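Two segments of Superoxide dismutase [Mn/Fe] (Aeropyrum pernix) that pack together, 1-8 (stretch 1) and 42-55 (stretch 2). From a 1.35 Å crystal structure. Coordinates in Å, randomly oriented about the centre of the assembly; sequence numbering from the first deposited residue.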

# COMPACT_ATOMS: atom_id res chain seq x y z
N MET A 1 34.67 6.70 4.10
CA MET A 1 33.53 5.82 3.68
C MET A 1 33.97 4.37 3.59
O MET A 1 35.06 4.06 3.09
CB MET A 1 32.96 6.28 2.33
CG MET A 1 31.46 6.09 2.20
SD MET A 1 30.72 6.66 0.64
CE MET A 1 31.71 8.10 0.23
N VAL A 2 33.12 3.47 4.09
CA VAL A 2 33.36 2.03 4.04
C VAL A 2 32.20 1.37 3.31
O VAL A 2 31.04 1.70 3.56
CB VAL A 2 33.49 1.41 5.46
CG1 VAL A 2 33.84 -0.07 5.38
CG2 VAL A 2 34.55 2.15 6.28
N SER A 3 32.51 0.45 2.39
CA SER A 3 31.48 -0.27 1.65
C SER A 3 30.58 -1.06 2.60
O SER A 3 31.07 -1.67 3.56
CB SER A 3 32.11 -1.21 0.62
OG SER A 3 31.14 -1.65 -0.31
N PHE A 4 29.28 -1.04 2.32
CA PHE A 4 28.29 -1.69 3.18
C PHE A 4 28.57 -3.16 3.39
O PHE A 4 29.10 -3.85 2.50
CB PHE A 4 26.87 -1.49 2.62
CG PHE A 4 26.57 -2.28 1.37
CD1 PHE A 4 26.94 -1.80 0.11
CD2 PHE A 4 25.88 -3.49 1.45
CE1 PHE A 4 26.65 -2.52 -1.04
CE2 PHE A 4 25.59 -4.22 0.30
CZ PHE A 4 25.97 -3.73 -0.95
N LYS A 5 28.23 -3.65 4.58
CA LYS A 5 28.27 -5.08 4.86
C LYS A 5 27.10 -5.73 4.13
O LYS A 5 25.95 -5.33 4.30
CB LYS A 5 28.20 -5.36 6.36
CG LYS A 5 28.26 -6.85 6.71
CD LYS A 5 28.41 -7.08 8.20
CE LYS A 5 28.31 -8.56 8.55
NZ LYS A 5 29.47 -9.36 8.03
N ARG A 6 27.43 -6.71 3.30
CA ARG A 6 26.45 -7.41 2.48
C ARG A 6 25.60 -8.33 3.33
O ARG A 6 26.09 -8.95 4.28
CB ARG A 6 27.14 -8.24 1.40
CG ARG A 6 27.33 -7.53 0.07
CD ARG A 6 28.34 -6.40 0.16
NE ARG A 6 28.60 -5.80 -1.14
CZ ARG A 6 29.28 -4.68 -1.32
NH1 ARG A 6 29.77 -4.01 -0.28
NH2 ARG A 6 29.46 -4.20 -2.55
N TYR A 7 24.32 -8.42 2.97
CA TYR A 7 23.44 -9.45 3.52
C TYR A 7 23.82 -10.78 2.89
O TYR A 7 24.33 -10.83 1.77
CB TYR A 7 21.97 -9.10 3.25
CG TYR A 7 21.63 -7.76 3.85
CD1 TYR A 7 21.44 -6.64 3.04
CD2 TYR A 7 21.55 -7.59 5.23
CE1 TYR A 7 21.16 -5.40 3.59
CE2 TYR A 7 21.28 -6.35 5.78
CZ TYR A 7 21.08 -5.26 4.96
OH TYR A 7 20.81 -4.03 5.50
N GLU A 8 23.60 -11.85 3.64
CA GLU A 8 23.92 -13.20 3.19
C GLU A 8 22.74 -14.12 3.46
O GLU A 8 22.03 -13.96 4.45
CB GLU A 8 25.13 -13.76 3.93
CG GLU A 8 26.37 -12.89 3.92
CD GLU A 8 27.37 -13.34 4.97
OE1 GLU A 8 27.52 -12.63 5.98
OE2 GLU A 8 27.98 -14.41 4.78
N GLY A 42 18.38 -8.72 -3.77
CA GLY A 42 17.68 -7.46 -3.97
C GLY A 42 18.07 -6.39 -2.97
O GLY A 42 18.18 -5.22 -3.32
N ALA A 43 18.27 -6.80 -1.72
CA ALA A 43 18.67 -5.86 -0.68
C ALA A 43 20.08 -5.35 -0.95
O ALA A 43 20.34 -4.14 -0.87
CB ALA A 43 18.58 -6.51 0.70
N ASN A 44 20.98 -6.26 -1.31
CA ASN A 44 22.34 -5.87 -1.68
C ASN A 44 22.40 -4.96 -2.91
O ASN A 44 23.17 -4.00 -2.93
CB ASN A 44 23.23 -7.10 -1.87
CG ASN A 44 23.52 -7.81 -0.56
OD1 ASN A 44 23.51 -7.19 0.50
ND2 ASN A 44 23.80 -9.11 -0.63
N ALA A 45 21.57 -5.26 -3.92
CA ALA A 45 21.54 -4.46 -5.14
C ALA A 45 21.10 -3.03 -4.85
O ALA A 45 21.63 -2.08 -5.42
CB ALA A 45 20.63 -5.10 -6.18
N ALA A 46 20.13 -2.87 -3.96
CA ALA A 46 19.68 -1.53 -3.57
C ALA A 46 20.79 -0.75 -2.87
O ALA A 46 21.01 0.42 -3.15
CB ALA A 46 18.45 -1.60 -2.71
N LEU A 47 21.50 -1.42 -1.96
CA LEU A 47 22.59 -0.76 -1.25
C LEU A 47 23.75 -0.41 -2.17
O LEU A 47 24.43 0.60 -1.96
CB LEU A 47 23.05 -1.58 -0.04
CG LEU A 47 22.06 -1.64 1.13
CD1 LEU A 47 22.62 -2.49 2.25
CD2 LEU A 47 21.69 -0.25 1.66
N GLU A 48 23.97 -1.23 -3.19
CA GLU A 48 25.00 -0.93 -4.19
C GLU A 48 24.68 0.35 -4.96
O GLU A 48 25.57 1.16 -5.23
CB GLU A 48 25.16 -2.10 -5.15
CG GLU A 48 26.29 -1.92 -6.16
CD GLU A 48 26.52 -3.15 -7.00
OE1 GLU A 48 25.55 -3.88 -7.29
OE2 GLU A 48 27.69 -3.38 -7.38
N LYS A 49 23.41 0.53 -5.30
CA LYS A 49 22.96 1.76 -5.95
C LYS A 49 23.16 2.99 -5.07
O LYS A 49 23.62 4.03 -5.54
CB LYS A 49 21.51 1.64 -6.40
CG LYS A 49 21.32 0.67 -7.55
CD LYS A 49 19.87 0.36 -7.81
CE LYS A 49 19.75 -0.84 -8.74
NZ LYS A 49 18.34 -1.23 -8.98
N ILE A 50 22.83 2.86 -3.79
CA ILE A 50 23.05 3.95 -2.84
C ILE A 50 24.54 4.28 -2.76
O ILE A 50 24.92 5.45 -2.81
CB ILE A 50 22.43 3.64 -1.46
CG1 ILE A 50 20.91 3.55 -1.58
CG2 ILE A 50 22.83 4.70 -0.43
CD1 ILE A 50 20.18 2.99 -0.38
N GLU A 51 25.38 3.25 -2.68
CA GLU A 51 26.83 3.43 -2.65
C GLU A 51 27.35 4.18 -3.88
O GLU A 51 28.10 5.16 -3.75
CB GLU A 51 27.53 2.08 -2.50
CG GLU A 51 29.04 2.16 -2.40
CD GLU A 51 29.70 0.80 -2.19
OE1 GLU A 51 30.69 0.75 -1.44
OE2 GLU A 51 29.22 -0.20 -2.76
N LYS A 52 26.96 3.72 -5.07
CA LYS A 52 27.39 4.37 -6.31
C LYS A 52 26.91 5.82 -6.40
O LYS A 52 27.63 6.70 -6.89
CB LYS A 52 26.91 3.56 -7.52
CG LYS A 52 27.66 2.26 -7.74
CD LYS A 52 27.08 1.50 -8.92
CE LYS A 52 27.73 0.14 -9.08
NZ LYS A 52 27.02 -0.68 -10.09
N HIS A 53 25.69 6.07 -5.93
CA HIS A 53 25.16 7.43 -5.83
C HIS A 53 26.04 8.31 -4.94
O HIS A 53 26.42 9.42 -5.32
CB HIS A 53 23.72 7.42 -5.30
CG HIS A 53 23.28 8.74 -4.74
ND1 HIS A 53 22.81 9.77 -5.52
CD2 HIS A 53 23.23 9.19 -3.46
CE1 HIS A 53 22.50 10.80 -4.75
NE2 HIS A 53 22.74 10.47 -3.50
N LEU A 54 26.36 7.80 -3.75
CA LEU A 54 27.16 8.54 -2.78
C LEU A 54 28.58 8.80 -3.27
O LEU A 54 29.20 9.79 -2.89
CB LEU A 54 27.18 7.82 -1.42
CG LEU A 54 25.88 7.79 -0.61
CD1 LEU A 54 25.95 6.73 0.48
CD2 LEU A 54 25.56 9.16 -0.00
N LYS A 55 29.08 7.91 -4.14
CA LYS A 55 30.41 8.07 -4.73
C LYS A 55 30.41 8.96 -5.97
O LYS A 55 31.47 9.20 -6.57
CB LYS A 55 31.02 6.70 -5.04
CG LYS A 55 31.33 5.86 -3.81
CD LYS A 55 32.08 4.58 -4.14
CE LYS A 55 31.21 3.59 -4.91
NZ LYS A 55 31.79 2.22 -4.89
O HOH W 1 31.14 -2.07 -3.20

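The side chain of Asn-44, although it projects from a helix, pairs with the backbone of Tyr-7 much as a neighbouring strand would: Tyr-7 N donates to Asn-44 OD1 (2.9 Å), and Asn-44 ND2 donates to Tyr-7 O (3.0 Å) at a nearly straight 173°. One amide thus satisfies both the NH and the carbonyl of a residue in a segment without regular secondary structure. The N-terminal segment runs extended along the helix in the opposite sense, so that Met-1 lies near Lys-55, Ser-3 near Glu-51, Phe-4 near Leu-47 and Arg-6 near Asn-44. Phe-4 and Tyr-7 point toward the helix, while Val-2, Lys-5 and Glu-8 point away.

Phe-4 (chi1 p) lays one ring face over Leu-47, whose CB sits 3.5 Å from the ring centroid and only 5° off the normal, a CH-pi contact. Leu-47 CD1 also touches both aromatic side chains, at 3.5 Å from Phe-4 CD2 and 3.5 Å from Tyr-7 CE1. Beyond it, Tyr-7 CD1 packs against Ala-43 CB (3.7 Å); the Tyr-7 hydroxyl is hydrogen-bonded elsewhere in the structure. At the other end, Met-1 SD makes a looser apolar contact with Leu-54 CB (4.3 Å).

A polar cluster centres on the Glu-51 carboxylate. Ser-3 OG donates to Glu-51 OE1 (2.7 Å) and accepts from Arg-6 NH1 (2.7 Å), relaying between the two charged groups. Arg-6 NH1 also donates to Phe-4 O (2.9 Å), bracing the N-terminal segment from within. Arg-6 NH2 and Glu-51 OE2 stand 4.0 Å apart, too far for a salt bridge, but water 1 links them: it accepts from Arg-6 NH2 (2.8 Å) and donates to Glu-51 OE2 (2.7 Å).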